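Local atomic coordinates of alcohol dehydrogenase (Thermus thermophilus, PDB entry 2EIH), a protein that binds zinc and probably acts as an alcohol dehydrogenase, passing hydride between its substrate and a nicotinamide cofactor. Residues L42-W45 against V46-V50; P53-P56 against L57-L61; Q111-G114 against E115-G119; V126-E129 against A130-A133; M291-K294 against S295-F298. All coordinates share one frame; numbering follows the deposited sequence.

Contact 1: L42-W45 against V46-V50; sequences LDVW and VRKGV
V44 and R47, L42 and V46, and W45 and V50 meet along helix 41-48 and just past its C-terminal end. Backbone bonds from residue i+4 to residue i hold this part of the helix. V46 N donates to L42 O at 3.1 Å, and R47 N and K48 N donate to D43 O and V44 O. The last in line, from G49 N to W45 O, spans 3.0 Å and is bent to 137° at the hydrogen.

V44 and R47 lie side by side and point the same way. R47 folds at chi3 (60°), and this turn brings NH1 to 3.3 Å from V44 CG1. The methyl approaches the guanidinium obliquely. The polar end of R47 is held from elsewhere: E330 forms a salt bridge with NH1, H326 bonds NE and the backbone oxygen of G10 bonds NH2. V44 itself packs on H326 and E330 of helix 322-330.

On another side of the helix, L42 CD1 comes within 4.3 Å of V46 CG2. Across the helix end, W45 CB stands 4.4 Å from V50 CB. G49 turns the chain here with a phi of 104°. A side chain at those backbone angles would press on the carbonyl oxygen of K48. A glycine with positive phi directly after the last helical residue is a common C-terminal helix ending, here on a helix of the GroES-like domain.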
# COMPACT_ATOMS: atom_id res chain seq x y z
N LEU A 42 -1.83 -18.96 25.53
CA LEU A 42 -2.44 -17.87 26.27
C LEU A 42 -3.16 -18.41 27.51
O LEU A 42 -3.13 -17.79 28.58
CB LEU A 42 -3.44 -17.14 25.36
CG LEU A 42 -4.27 -16.01 25.97
CD1 LEU A 42 -3.37 -15.04 26.73
CD2 LEU A 42 -5.03 -15.31 24.87
N ASP A 43 -3.83 -19.56 27.37
CA ASP A 43 -4.53 -20.14 28.51
C ASP A 43 -3.51 -20.43 29.61
O ASP A 43 -3.85 -20.36 30.79
CB ASP A 43 -5.23 -21.46 28.14
CG ASP A 43 -6.03 -21.38 26.85
OD1 ASP A 43 -6.30 -20.27 26.35
OD2 ASP A 43 -6.40 -22.45 26.33
N VAL A 44 -2.28 -20.75 29.24
CA VAL A 44 -1.25 -21.06 30.23
C VAL A 44 -0.79 -19.82 30.98
O VAL A 44 -0.61 -19.86 32.20
CB VAL A 44 -0.03 -21.76 29.57
CG1 VAL A 44 1.07 -21.98 30.59
CG2 VAL A 44 -0.46 -23.09 28.98
N TRP A 45 -0.61 -18.72 30.26
CA TRP A 45 -0.19 -17.48 30.90
C TRP A 45 -1.26 -17.03 31.91
O TRP A 45 -0.93 -16.55 33.00
CB TRP A 45 0.06 -16.39 29.85
CG TRP A 45 1.12 -16.77 28.86
CD1 TRP A 45 2.19 -17.59 29.09
CD2 TRP A 45 1.19 -16.38 27.48
NE1 TRP A 45 2.92 -17.75 27.94
CE2 TRP A 45 2.33 -17.02 26.94
CE3 TRP A 45 0.41 -15.56 26.65
CZ2 TRP A 45 2.71 -16.87 25.59
CZ3 TRP A 45 0.79 -15.41 25.31
CH2 TRP A 45 1.93 -16.06 24.80
N VAL A 46 -2.53 -17.22 31.56
CA VAL A 46 -3.59 -16.84 32.47
C VAL A 46 -3.58 -17.77 33.67
O VAL A 46 -3.79 -17.32 34.80
CB VAL A 46 -4.97 -16.89 31.79
CG1 VAL A 46 -6.06 -16.58 32.80
CG2 VAL A 46 -5.01 -15.87 30.65
N ARG A 47 -3.32 -19.05 33.44
CA ARG A 47 -3.28 -20.01 34.54
C ARG A 47 -2.16 -19.70 35.52
O ARG A 47 -2.36 -19.70 36.73
CB ARG A 47 -3.12 -21.44 34.01
CG ARG A 47 -2.76 -22.43 35.11
CD ARG A 47 -2.68 -23.87 34.65
NE ARG A 47 -1.70 -24.14 33.60
CZ ARG A 47 -0.38 -24.17 33.75
NH1 ARG A 47 0.39 -24.43 32.70
NH2 ARG A 47 0.18 -23.94 34.93
N LYS A 48 -0.96 -19.45 35.00
CA LYS A 48 0.18 -19.15 35.85
C LYS A 48 0.03 -17.82 36.58
O LYS A 48 0.61 -17.63 37.65
CB LYS A 48 1.47 -19.12 35.03
CG LYS A 48 1.95 -20.48 34.60
CD LYS A 48 3.25 -20.37 33.82
CE LYS A 48 3.88 -21.74 33.64
NZ LYS A 48 5.10 -21.68 32.80
N GLY A 49 -0.74 -16.91 36.01
CA GLY A 49 -0.93 -15.61 36.64
C GLY A 49 -0.13 -14.53 35.95
O GLY A 49 -0.20 -13.36 36.31
N VAL A 50 0.64 -14.93 34.94
CA VAL A 50 1.46 -14.01 34.19
C VAL A 50 0.62 -13.06 33.36
O VAL A 50 1.07 -11.97 32.99
CB VAL A 50 2.39 -14.77 33.24
CG1 VAL A 50 3.38 -13.82 32.61
CG2 VAL A 50 3.10 -15.87 34.00

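Contact 2: P53-P56 against L57-L61; sequences PKLP and LPHVL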
# COMPACT_ATOMS: atom_id res chain seq x y z
N PRO A 53 -4.08 -10.15 35.41
CA PRO A 53 -4.12 -10.09 36.87
C PRO A 53 -5.46 -9.47 37.27
O PRO A 53 -6.22 -9.03 36.40
CB PRO A 53 -2.93 -9.18 37.20
CG PRO A 53 -1.98 -9.44 36.07
CD PRO A 53 -2.91 -9.43 34.88
N LYS A 54 -5.75 -9.42 38.57
CA LYS A 54 -7.01 -8.86 39.05
C LYS A 54 -8.20 -9.59 38.42
O LYS A 54 -9.33 -9.10 38.45
CB LYS A 54 -7.08 -7.35 38.74
CG LYS A 54 -6.13 -6.49 39.58
CD LYS A 54 -4.66 -6.78 39.24
CE LYS A 54 -3.69 -6.05 40.16
NZ LYS A 54 -2.28 -6.38 39.82
N LEU A 55 -7.93 -10.76 37.86
CA LEU A 55 -8.95 -11.58 37.22
C LEU A 55 -9.78 -12.32 38.27
O LEU A 55 -9.25 -13.07 39.09
CB LEU A 55 -8.28 -12.60 36.30
CG LEU A 55 -9.20 -13.67 35.74
CD1 LEU A 55 -10.04 -13.09 34.62
CD2 LEU A 55 -8.37 -14.84 35.22
N PRO A 56 -11.11 -12.12 38.26
CA PRO A 56 -11.98 -12.80 39.22
C PRO A 56 -11.92 -14.31 39.08
O PRO A 56 -11.66 -14.83 38.00
CB PRO A 56 -13.36 -12.24 38.88
CG PRO A 56 -13.27 -12.04 37.40
CD PRO A 56 -11.91 -11.40 37.25
N LEU A 57 -12.15 -15.02 40.18
CA LEU A 57 -12.13 -16.48 40.17
C LEU A 57 -13.45 -16.97 40.75
O LEU A 57 -14.07 -16.28 41.56
CB LEU A 57 -10.95 -17.00 40.99
CG LEU A 57 -9.58 -16.40 40.64
CD1 LEU A 57 -8.50 -17.05 41.51
CD2 LEU A 57 -9.25 -16.62 39.16
N PRO A 58 -13.91 -18.17 40.35
CA PRO A 58 -13.24 -19.04 39.37
C PRO A 58 -13.31 -18.49 37.95
O PRO A 58 -14.21 -17.74 37.60
CB PRO A 58 -13.98 -20.36 39.54
CG PRO A 58 -15.37 -19.92 39.81
CD PRO A 58 -15.16 -18.80 40.82
N HIS A 59 -12.35 -18.90 37.12
CA HIS A 59 -12.29 -18.46 35.73
C HIS A 59 -12.26 -19.63 34.76
O HIS A 59 -11.60 -20.64 35.00
CB HIS A 59 -11.06 -17.58 35.51
CG HIS A 59 -10.88 -17.14 34.09
ND1 HIS A 59 -11.83 -16.39 33.42
CD2 HIS A 59 -9.88 -17.35 33.21
CE1 HIS A 59 -11.41 -16.16 32.19
NE2 HIS A 59 -10.23 -16.73 32.04
N VAL A 60 -12.98 -19.48 33.65
CA VAL A 60 -13.01 -20.51 32.62
C VAL A 60 -12.12 -20.07 31.47
O VAL A 60 -12.39 -19.08 30.81
CB VAL A 60 -14.44 -20.72 32.07
CG1 VAL A 60 -14.43 -21.84 31.02
CG2 VAL A 60 -15.37 -21.07 33.20
N LEU A 61 -11.05 -20.82 31.24
CA LEU A 61 -10.14 -20.50 30.17
C LEU A 61 -10.75 -20.92 28.83
O LEU A 61 -11.87 -21.43 28.80
CB LEU A 61 -8.82 -21.25 30.40
CG LEU A 61 -8.12 -21.03 31.74
CD1 LEU A 61 -6.93 -22.00 31.88
CD2 LEU A 61 -7.62 -19.58 31.83
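L55 and H59 carry this local contact. CD2 of L55 sits over one face of the imidazole, 3.8 Å from the ring centroid. The line to it is 28° off the ring normal, so this is a CH-pi contact shifted toward the rim. The second methyl, CD1, lies 3.9 Å from H59 ND1. The two side chains cross at about a right angle. In H59 a chi1 of 177° swings the ring back over L55, and a chi2 of 60° turns its face to CD2.

L57 adds to the apolar patch, with its CD2 4.4 Å from L55 CD2. The backbone closes in as well: P56 O is 3.8 Å from H59 CB. Between these residues a cis peptide bond before P58 bends the chain, consistent with H59 coming back to L55.

Further out, V46 of helix 41-48 packs on L55, H59 and L61. M6 of strand 2-6 touches H59 and L61. The carbonyl of L55 takes a bond from R9, and H59 NE2 bonds to the backbone oxygen of G114. With an alanine in place of H59, L55 CD2 would probably lose its aromatic partner and the G114 carbonyl this donor.

The ring thus does two jobs. Its face serves as an apolar surface for the leucine. Its NE2 meets a carbonyl oxygen, which can only accept, so the proton is most likely on that nitrogen. The bond should limit rotation of the imidazole and keep its face on L55.

Contact 3: Q111-G114 against E115-G119; sequences QILG and EHRHG
E115 returns onto I112 across a tight turn. The turn follows strand 111-112, which pairs with strand 84-91, in the GroES-like domain range. E115 CB lies 3.0 Å from I112 O. CG and CD carry the chain straight on (chi1 -175°), and this full reach takes OE2 to I112 N. There OE2 accepts a bond at 3.2 Å, and I112 CG1 packs 3.5 Å from the same oxygen. The backbone closes the same turn: E115 N donates to I112 O at 2.8 Å. L113 and G114 are the corners of a type II beta turn, and G114 has the positive phi (86°) of its third position.

Water 1 joins the rest. It donates to Q111 OE1 and to I112 O, and accepts from R117 N at 2.9 Å. Q111 also crosses H116 at about a right angle, with CG 3.3 Å from H116 CD2. G114 N makes a weak bond to R117 O. G114 CA is 3.8 Å from G119 CA, too close for a side chain on G119.

Both backbone polar atoms of I112 are therefore used within the loop. Q111 and L113 bond strand 84-91, and the carboxylate takes up I112 N much as a strand neighbour might.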
# COMPACT_ATOMS: atom_id res chain seq x y z
N GLN A 111 -10.17 -7.78 23.78
CA GLN A 111 -10.05 -8.92 24.67
C GLN A 111 -10.23 -10.24 23.95
O GLN A 111 -11.12 -10.41 23.11
CB GLN A 111 -11.09 -8.82 25.77
CG GLN A 111 -10.59 -8.15 27.00
CD GLN A 111 -11.66 -8.10 28.07
OE1 GLN A 111 -12.41 -9.06 28.24
NE2 GLN A 111 -11.72 -6.99 28.80
N ILE A 112 -9.37 -11.19 24.29
CA ILE A 112 -9.46 -12.50 23.68
C ILE A 112 -10.31 -13.36 24.59
O ILE A 112 -10.10 -13.39 25.81
CB ILE A 112 -8.07 -13.13 23.53
CG1 ILE A 112 -7.10 -12.10 22.91
CG2 ILE A 112 -8.16 -14.35 22.64
CD1 ILE A 112 -5.68 -12.61 22.74
N LEU A 113 -11.30 -14.05 24.02
CA LEU A 113 -12.17 -14.92 24.79
C LEU A 113 -11.32 -15.81 25.71
O LEU A 113 -10.29 -16.34 25.29
CB LEU A 113 -13.01 -15.80 23.85
CG LEU A 113 -13.97 -16.81 24.48
CD1 LEU A 113 -14.94 -16.08 25.39
CD2 LEU A 113 -14.72 -17.56 23.41
N GLY A 114 -11.74 -15.94 26.96
CA GLY A 114 -11.00 -16.76 27.91
C GLY A 114 -9.86 -16.06 28.63
O GLY A 114 -9.30 -16.58 29.60
N GLU A 115 -9.52 -14.87 28.16
CA GLU A 115 -8.44 -14.11 28.77
C GLU A 115 -8.95 -13.30 29.96
O GLU A 115 -8.25 -13.14 30.96
CB GLU A 115 -7.82 -13.17 27.74
CG GLU A 115 -6.61 -12.42 28.25
CD GLU A 115 -6.16 -11.35 27.29
OE1 GLU A 115 -5.14 -10.69 27.58
OE2 GLU A 115 -6.82 -11.16 26.25
N HIS A 116 -10.18 -12.80 29.86
CA HIS A 116 -10.76 -12.01 30.93
C HIS A 116 -12.17 -12.46 31.25
O HIS A 116 -12.65 -12.29 32.38
CB HIS A 116 -10.77 -10.54 30.54
CG HIS A 116 -9.40 -9.95 30.40
ND1 HIS A 116 -8.56 -9.78 31.48
CD2 HIS A 116 -8.71 -9.55 29.31
CE1 HIS A 116 -7.41 -9.29 31.06
NE2 HIS A 116 -7.47 -9.14 29.75
N ARG A 117 -12.83 -13.03 30.25
CA ARG A 117 -14.19 -13.53 30.39
C ARG A 117 -14.18 -15.04 30.20
O ARG A 117 -13.31 -15.57 29.52
CB ARG A 117 -15.09 -12.88 29.34
CG ARG A 117 -16.55 -13.20 29.57
CD ARG A 117 -17.44 -12.53 28.54
NE ARG A 117 -17.34 -13.14 27.22
CZ ARG A 117 -17.72 -14.38 26.91
NH1 ARG A 117 -17.58 -14.83 25.68
NH2 ARG A 117 -18.25 -15.17 27.84
N HIS A 118 -15.15 -15.74 30.80
CA HIS A 118 -15.23 -17.19 30.68
C HIS A 118 -15.09 -17.66 29.24
O HIS A 118 -15.81 -17.20 28.35
CB HIS A 118 -16.55 -17.71 31.24
CG HIS A 118 -16.60 -17.77 32.73
ND1 HIS A 118 -17.60 -18.44 33.42
CD2 HIS A 118 -15.78 -17.25 33.68
CE1 HIS A 118 -17.39 -18.32 34.71
NE2 HIS A 118 -16.29 -17.61 34.90
N GLY A 119 -14.19 -18.61 29.02
CA GLY A 119 -13.96 -19.11 27.67
C GLY A 119 -14.64 -20.39 27.24
O GLY A 119 -15.78 -20.68 27.63
O HOH W 1 -12.03 -12.06 27.59

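Contact 4: V126-E129 against A130-A133; sequences VLPE and ANLA
P128 to N131 form a type I beta turn, with E129 and A130 at its corners. N131 N donates to P128 O at 2.8 Å, and the bond is nearly straight, 167° at the hydrogen. The donor nevertheless stands well above the carbonyl plane. The turn does not make a hairpin. Strand 124-128 pairs with strand 29-38, while strand 132-134 pairs with strand 84-91, so the chain passes from one partner to the other.

Side chains pack across the bend. L127 has its CG wedged between the backbone N and the carbonyl carbon (chi1 49°), and this brings CD1 onto N131 and L132. CD1 lies 3.4 Å from N131 CB and 3.3 Å from N131 O. It also packs on L132 CD1 at 3.7 Å, the two leucines crossing at a slant. N131 sets its amide beside the proline ring, with OD1 3.1 Å from P128 CG and ND2 3.6 Å from the same carbon.

Around them, L127 packs on I87, and L132 on V30 and V32. E129 packs on R95 of the second subunit, and N131 on L91.

The turn rests on one backbone bond and otherwise on van der Waals contact. The two leucines pack on each other beside the turn. The approach of N131 OD1 to the proline ring is a close van der Waals contact that gives the oxygen little.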
# COMPACT_ATOMS: atom_id res chain seq x y z
N VAL A 126 -21.34 -17.98 25.86
CA VAL A 126 -22.16 -16.96 25.25
C VAL A 126 -21.27 -15.85 24.74
O VAL A 126 -20.47 -15.30 25.50
CB VAL A 126 -23.13 -16.35 26.27
CG1 VAL A 126 -23.68 -15.03 25.75
CG2 VAL A 126 -24.25 -17.32 26.56
N LEU A 127 -21.41 -15.53 23.46
CA LEU A 127 -20.62 -14.44 22.88
C LEU A 127 -21.45 -13.65 21.86
O LEU A 127 -22.53 -14.08 21.47
CB LEU A 127 -19.32 -14.96 22.25
CG LEU A 127 -19.25 -16.14 21.29
CD1 LEU A 127 -17.97 -16.05 20.49
CD2 LEU A 127 -19.31 -17.44 22.06
N PRO A 128 -20.96 -12.48 21.44
CA PRO A 128 -21.70 -11.68 20.46
C PRO A 128 -21.80 -12.35 19.08
O PRO A 128 -20.89 -13.03 18.65
CB PRO A 128 -20.92 -10.36 20.42
CG PRO A 128 -19.53 -10.77 20.80
CD PRO A 128 -19.75 -11.77 21.90
N GLU A 129 -22.93 -12.15 18.40
CA GLU A 129 -23.13 -12.75 17.08
C GLU A 129 -22.01 -12.42 16.09
O GLU A 129 -21.85 -13.09 15.08
CB GLU A 129 -24.48 -12.32 16.47
CG GLU A 129 -24.63 -10.80 16.27
CD GLU A 129 -25.92 -10.43 15.53
OE1 GLU A 129 -26.23 -9.22 15.48
OE2 GLU A 129 -26.60 -11.33 14.99
N ALA A 130 -21.24 -11.38 16.40
CA ALA A 130 -20.14 -10.95 15.54
C ALA A 130 -18.91 -11.85 15.70
O ALA A 130 -17.99 -11.80 14.88
CB ALA A 130 -19.76 -9.50 15.85
N ASN A 131 -18.91 -12.67 16.74
CA ASN A 131 -17.77 -13.54 16.99
C ASN A 131 -18.07 -15.00 16.69
O ASN A 131 -17.45 -15.89 17.26
CB ASN A 131 -17.33 -13.38 18.45
CG ASN A 131 -17.08 -11.94 18.83
OD1 ASN A 131 -16.65 -11.64 19.93
ND2 ASN A 131 -17.38 -11.03 17.91
N LEU A 132 -19.00 -15.23 15.78
CA LEU A 132 -19.39 -16.57 15.39
C LEU A 132 -19.33 -16.75 13.87
O LEU A 132 -19.89 -15.94 13.13
CB LEU A 132 -20.82 -16.83 15.85
CG LEU A 132 -21.07 -17.97 16.82
CD1 LEU A 132 -20.22 -17.79 18.06
CD2 LEU A 132 -22.54 -18.02 17.15
N ALA A 133 -18.67 -17.80 13.41
CA ALA A 133 -18.57 -18.08 11.99
C ALA A 133 -19.03 -19.50 11.73
O ALA A 133 -18.92 -20.36 12.59
CB ALA A 133 -17.14 -17.89 11.51

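Contact 5: M291-K294 against S295-F298; sequences MASK and SRLF
S293 and S295 turn their hydroxyls to each other in the 3-10 turn that leads into helix 297-306. S295 OG donates to S293 OG at 2.9 Å. The S293 hydroxyl swings away from its own backbone N (chi1 173°), where S295 N can also reach it, weakly, at 3.5 Å. That second bond has the pattern of an ST turn.

R296 also packs on S293. Its chain bends at chi2 (-70°) and brings one guanidinium face over S293 CB, with NH2 4.1 Å from that carbon. CG of R296 passes 3.2 Å from S293 O. Outside the two segments, the S293 hydroxyl bonds the backbone oxygen of G102, and R296 NE forms a salt bridge with D160.

Backbone bonds from i+3 to i form a 3-10 turn. R296 N donates to S293 O at 2.9 Å, and L297 N to K294 O at 3.1 Å. In both bonds the donor stands above the carbonyl plane. The F298 ring brings CE1 to 3.7 Å from K294 O. K294 NZ makes a salt bridge with D104 and hydrogen bonds with S92 and G90; the side chain lies about 8 Å from the zinc ion. L100 and A101 of the second subunit pack on S293, K294 and S295.

Were S293 an alanine, the S295 hydroxyl and the G102 carbonyl would probably lose this mate.

The S293 hydroxyl is thus a small buried hub. It accepts from S295 and, since a carbonyl cannot donate, should give its own proton to G102.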
# COMPACT_ATOMS: atom_id res chain seq x y z
N MET A 291 -2.58 -11.74 17.15
CA MET A 291 -3.89 -11.99 16.54
C MET A 291 -4.03 -11.34 15.15
O MET A 291 -3.05 -11.19 14.42
CB MET A 291 -4.99 -11.48 17.48
CG MET A 291 -5.27 -12.39 18.69
SD MET A 291 -6.09 -13.98 18.30
CE MET A 291 -7.83 -13.53 18.30
N ALA A 292 -5.25 -10.96 14.79
CA ALA A 292 -5.52 -10.35 13.50
C ALA A 292 -6.93 -9.79 13.53
O ALA A 292 -7.64 -9.93 14.53
CB ALA A 292 -5.39 -11.37 12.39
N SER A 293 -7.34 -9.16 12.43
CA SER A 293 -8.67 -8.60 12.32
C SER A 293 -9.70 -9.73 12.18
O SER A 293 -9.45 -10.71 11.47
CB SER A 293 -8.75 -7.68 11.10
OG SER A 293 -10.07 -7.26 10.89
N LYS A 294 -10.84 -9.59 12.85
CA LYS A 294 -11.88 -10.60 12.78
C LYS A 294 -12.29 -10.94 11.35
O LYS A 294 -12.68 -12.06 11.05
CB LYS A 294 -13.12 -10.15 13.55
CG LYS A 294 -13.02 -10.29 15.03
CD LYS A 294 -14.41 -10.17 15.66
CE LYS A 294 -14.79 -8.73 15.93
NZ LYS A 294 -13.94 -8.15 17.01
N SER A 295 -12.22 -9.95 10.47
CA SER A 295 -12.62 -10.13 9.08
C SER A 295 -11.79 -11.19 8.38
O SER A 295 -12.26 -11.84 7.45
CB SER A 295 -12.50 -8.80 8.33
OG SER A 295 -11.16 -8.30 8.38
N ARG A 296 -10.55 -11.38 8.83
CA ARG A 296 -9.65 -12.35 8.24
C ARG A 296 -10.11 -13.81 8.40
O ARG A 296 -9.66 -14.67 7.66
CB ARG A 296 -8.26 -12.20 8.84
CG ARG A 296 -7.69 -10.80 8.74
CD ARG A 296 -7.35 -10.47 7.29
NE ARG A 296 -6.66 -9.19 7.18
CZ ARG A 296 -7.28 -8.02 7.05
NH1 ARG A 296 -6.55 -6.91 6.96
NH2 ARG A 296 -8.60 -7.96 6.97
N LEU A 297 -10.99 -14.07 9.36
CA LEU A 297 -11.46 -15.44 9.60
C LEU A 297 -12.32 -15.97 8.46
O LEU A 297 -12.47 -17.18 8.30
CB LEU A 297 -12.26 -15.52 10.92
CG LEU A 297 -12.11 -16.77 11.82
CD1 LEU A 297 -13.45 -17.15 12.42
CD2 LEU A 297 -11.53 -17.94 11.04
N PHE A 298 -12.90 -15.07 7.68
CA PHE A 298 -13.76 -15.47 6.56
C PHE A 298 -12.97 -16.09 5.41
O PHE A 298 -13.28 -17.20 4.96
CB PHE A 298 -14.58 -14.27 6.08
CG PHE A 298 -15.51 -13.73 7.13
CD1 PHE A 298 -15.03 -12.90 8.14
CD2 PHE A 298 -16.85 -14.10 7.15
CE1 PHE A 298 -15.87 -12.43 9.16
CE2 PHE A 298 -17.70 -13.64 8.16
CZ PHE A 298 -17.21 -12.80 9.17

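All five contacts are short local closures in series along the chain; none nests in or crosses another. Contact 1 ends helix 41-48. Contact 2 bends the loop into strand 59-60; L55, H59 and L61 pack back on V46 of the helix. Contact 3 closes the turn after strand 111-112 and meets contact 2 through G114 and G119, while I112 touches L42 of contact 1 and M291 of contact 5. Contact 4 turns strand 124-128 toward strand 132-134, and V126 and L127 lie against R117 of contact 3. These four belong to the GroES-like part. Contact 5 leads into helix 297-306 in the zinc-binding dehydrogenase range and touches contact 4 through K294 and L297. Contacts 4 and 5 reach the second subunit.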